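PDB 6JKK: mitotic checkpoint control protein kinase BUB1 from Drosophila melanogaster, which probably acts as an ATP-binding protein kinase of the mitotic checkpoint, the present chain being its kinase domain. Local coordinates for residues A[177-182]-A[243-248]. Residues are numbered along the deposited sequence; the frame is centred on the assembly and turned at random.
Sequences GIIHAD and WTYQLD
The CA atoms of Ile179 and Tyr245 are 6.0 Å apart, and the short strand 178-179 and the turn after it then run on past the start of helix 246-261, where the CA atoms of Ala181 and Asp248 come to 5.7 Å. The carboxylate of Asp248 straddles two consecutive backbone N-H groups: OD2 accepts from His180 N at 2.8 Å (149° at the hydrogen), and OD1 from Ala181 N at 2.8 Å (161°), each oxygen using its syn lone pair. His174 NE2 gives OD2 a further bond. An alanine in place of Asp248 would probably leave both of these buried N-H groups, and His174, without their acceptor and let the turn shift. Ile179 crosses Tyr245 at about a right angle, its CG1 3.5 Å from Tyr245 CD1, with CD1 of the isoleucine over one face of the ring, toward its rim. The hydroxyl end of the tyrosine reaches the residue before the strand, OH to Gly177 CA 3.7 Å, while Leu247 CD2 sits 4.0 Å from Ala181 CB. The His180 ring turns away from the helix, CG anti to the backbone N (chi1 179°); its ND1 accepts from Asp182 N at 3.0 Å, and NE2 bonds to Ile206 O. His180, Ala181 and Asp182 form the HxD motif of the protein kinase catalytic loop, here anchored, as in relatives, by an aspartate near the N-terminal end of the F-helix of the C-lobe.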
loop_
_atom_site.group_PDB
_atom_site.type_symbol
_atom_site.label_atom_id
_atom_site.label_comp_id
_atom_site.label_asym_id
_atom_site.label_seq_id
_atom_site.Cartn_x
_atom_site.Cartn_y
_atom_site.Cartn_z
ATOM N N GLY A 177 -10.471 10.463 0.137
ATOM C CA GLY A 177 -10.555 10.699 1.573
ATOM C C GLY A 177 -10.112 9.521 2.423
ATOM O O GLY A 177 -10.545 9.363 3.571
ATOM N N ILE A 178 -9.235 8.692 1.866
ATOM C CA ILE A 178 -8.725 7.531 2.590
ATOM C C ILE A 178 -7.217 7.641 2.827
ATOM O O ILE A 178 -6.459 7.956 1.904
ATOM C CB ILE A 178 -9.039 6.219 1.827
ATOM C CG1 ILE A 178 -10.549 6.090 1.584
ATOM C CG2 ILE A 178 -8.490 4.994 2.586
ATOM C CD1 ILE A 178 -11.309 5.523 2.773
ATOM N N ILE A 179 -6.793 7.406 4.070
ATOM C CA ILE A 179 -5.373 7.311 4.399
ATOM C C ILE A 179 -5.057 5.833 4.600
ATOM O O ILE A 179 -5.684 5.176 5.426
ATOM C CB ILE A 179 -5.033 8.116 5.670
ATOM C CG1 ILE A 179 -5.405 9.588 5.470
ATOM C CG2 ILE A 179 -3.545 7.999 6.006
ATOM C CD1 ILE A 179 -5.478 10.403 6.754
ATOM N N HIS A 180 -4.113 5.301 3.824
ATOM C CA HIS A 180 -3.781 3.881 3.929
ATOM C C HIS A 180 -3.227 3.570 5.320
ATOM O O HIS A 180 -3.598 2.567 5.943
ATOM C CB HIS A 180 -2.780 3.470 2.843
ATOM C CG HIS A 180 -2.390 2.027 2.907
ATOM N ND1 HIS A 180 -1.468 1.547 3.812
ATOM C CD2 HIS A 180 -2.815 0.956 2.197
ATOM C CE1 HIS A 180 -1.339 0.241 3.654
ATOM N NE2 HIS A 180 -2.141 -0.142 2.676
ATOM N N ALA A 181 -2.326 4.440 5.778
ATOM C CA ALA A 181 -1.794 4.444 7.144
ATOM C C ALA A 181 -0.742 3.371 7.468
ATOM O O ALA A 181 -0.214 3.343 8.576
ATOM C CB ALA A 181 -2.934 4.455 8.190
ATOM N N ASP A 182 -0.422 2.508 6.508
ATOM C CA ASP A 182 0.668 1.547 6.706
ATOM C C ASP A 182 1.407 1.329 5.390
ATOM O O ASP A 182 1.687 0.192 5.002
ATOM C CB ASP A 182 0.125 0.219 7.256
ATOM C CG ASP A 182 1.215 -0.678 7.841
ATOM O OD1 ASP A 182 2.287 -0.167 8.236
ATOM O OD2 ASP A 182 0.986 -1.902 7.913
ATOM N N TRP A 243 -1.276 15.380 12.321
ATOM C CA TRP A 243 -1.063 14.838 10.982
ATOM C C TRP A 243 -2.341 14.210 10.452
ATOM O O TRP A 243 -3.195 13.779 11.222
ATOM C CB TRP A 243 0.033 13.771 11.000
ATOM C CG TRP A 243 -0.210 12.703 12.012
ATOM C CD1 TRP A 243 0.256 12.669 13.294
ATOM C CD2 TRP A 243 -0.979 11.508 11.833
ATOM N NE1 TRP A 243 -0.175 11.527 13.924
ATOM C CE2 TRP A 243 -0.936 10.797 13.046
ATOM C CE3 TRP A 243 -1.701 10.970 10.763
ATOM C CZ2 TRP A 243 -1.589 9.577 13.219
ATOM C CZ3 TRP A 243 -2.346 9.761 10.934
ATOM C CH2 TRP A 243 -2.284 9.077 12.148
ATOM N N THR A 244 -2.460 14.166 9.130
ATOM C CA THR A 244 -3.460 13.344 8.464
ATOM C C THR A 244 -2.755 12.611 7.330
ATOM O O THR A 244 -2.099 11.596 7.554
ATOM C CB THR A 244 -4.636 14.178 7.905
ATOM O OG1 THR A 244 -4.130 15.250 7.096
ATOM C CG2 THR A 244 -5.481 14.749 9.038
ATOM N N TYR A 245 -2.862 13.150 6.120
ATOM C CA TYR A 245 -2.302 12.494 4.933
ATOM C C TYR A 245 -0.770 12.413 4.931
ATOM O O TYR A 245 -0.195 11.595 4.206
ATOM C CB TYR A 245 -2.813 13.178 3.655
ATOM C CG TYR A 245 -4.325 13.179 3.544
ATOM C CD1 TYR A 245 -5.005 12.092 3.005
ATOM C CD2 TYR A 245 -5.071 14.266 3.982
ATOM C CE1 TYR A 245 -6.386 12.088 2.906
ATOM C CE2 TYR A 245 -6.447 14.272 3.887
ATOM C CZ TYR A 245 -7.100 13.183 3.348
ATOM O OH TYR A 245 -8.475 13.193 3.257
ATOM N N GLN A 246 -0.110 13.240 5.743
ATOM C CA GLN A 246 1.355 13.224 5.830
ATOM C C GLN A 246 1.899 11.835 6.162
ATOM O O GLN A 246 3.022 11.486 5.769
ATOM C CB GLN A 246 1.860 14.221 6.882
ATOM C CG GLN A 246 1.435 15.677 6.666
ATOM C CD GLN A 246 0.136 16.019 7.374
ATOM O OE1 GLN A 246 -0.824 15.253 7.333
ATOM N NE2 GLN A 246 0.105 17.173 8.036
ATOM N N LEU A 247 1.107 11.048 6.891
ATOM C CA LEU A 247 1.525 9.705 7.309
ATOM C C LEU A 247 1.797 8.807 6.103
ATOM O O LEU A 247 2.765 8.038 6.090
ATOM C CB LEU A 247 0.468 9.067 8.224
ATOM C CG LEU A 247 0.819 7.705 8.830
ATOM C CD1 LEU A 247 2.069 7.819 9.697
ATOM C CD2 LEU A 247 -0.331 7.125 9.634
ATOM N N ASP A 248 0.932 8.905 5.098
ATOM C CA ASP A 248 1.099 8.142 3.866
ATOM C C ASP A 248 2.269 8.668 3.045
ATOM O O ASP A 248 3.013 7.892 2.447
ATOM C CB ASP A 248 -0.178 8.209 3.032
ATOM C CG ASP A 248 -1.183 7.163 3.428
ATOM O OD1 ASP A 248 -0.892 6.386 4.365
ATOM O OD2 ASP A 248 -2.262 7.120 2.801
#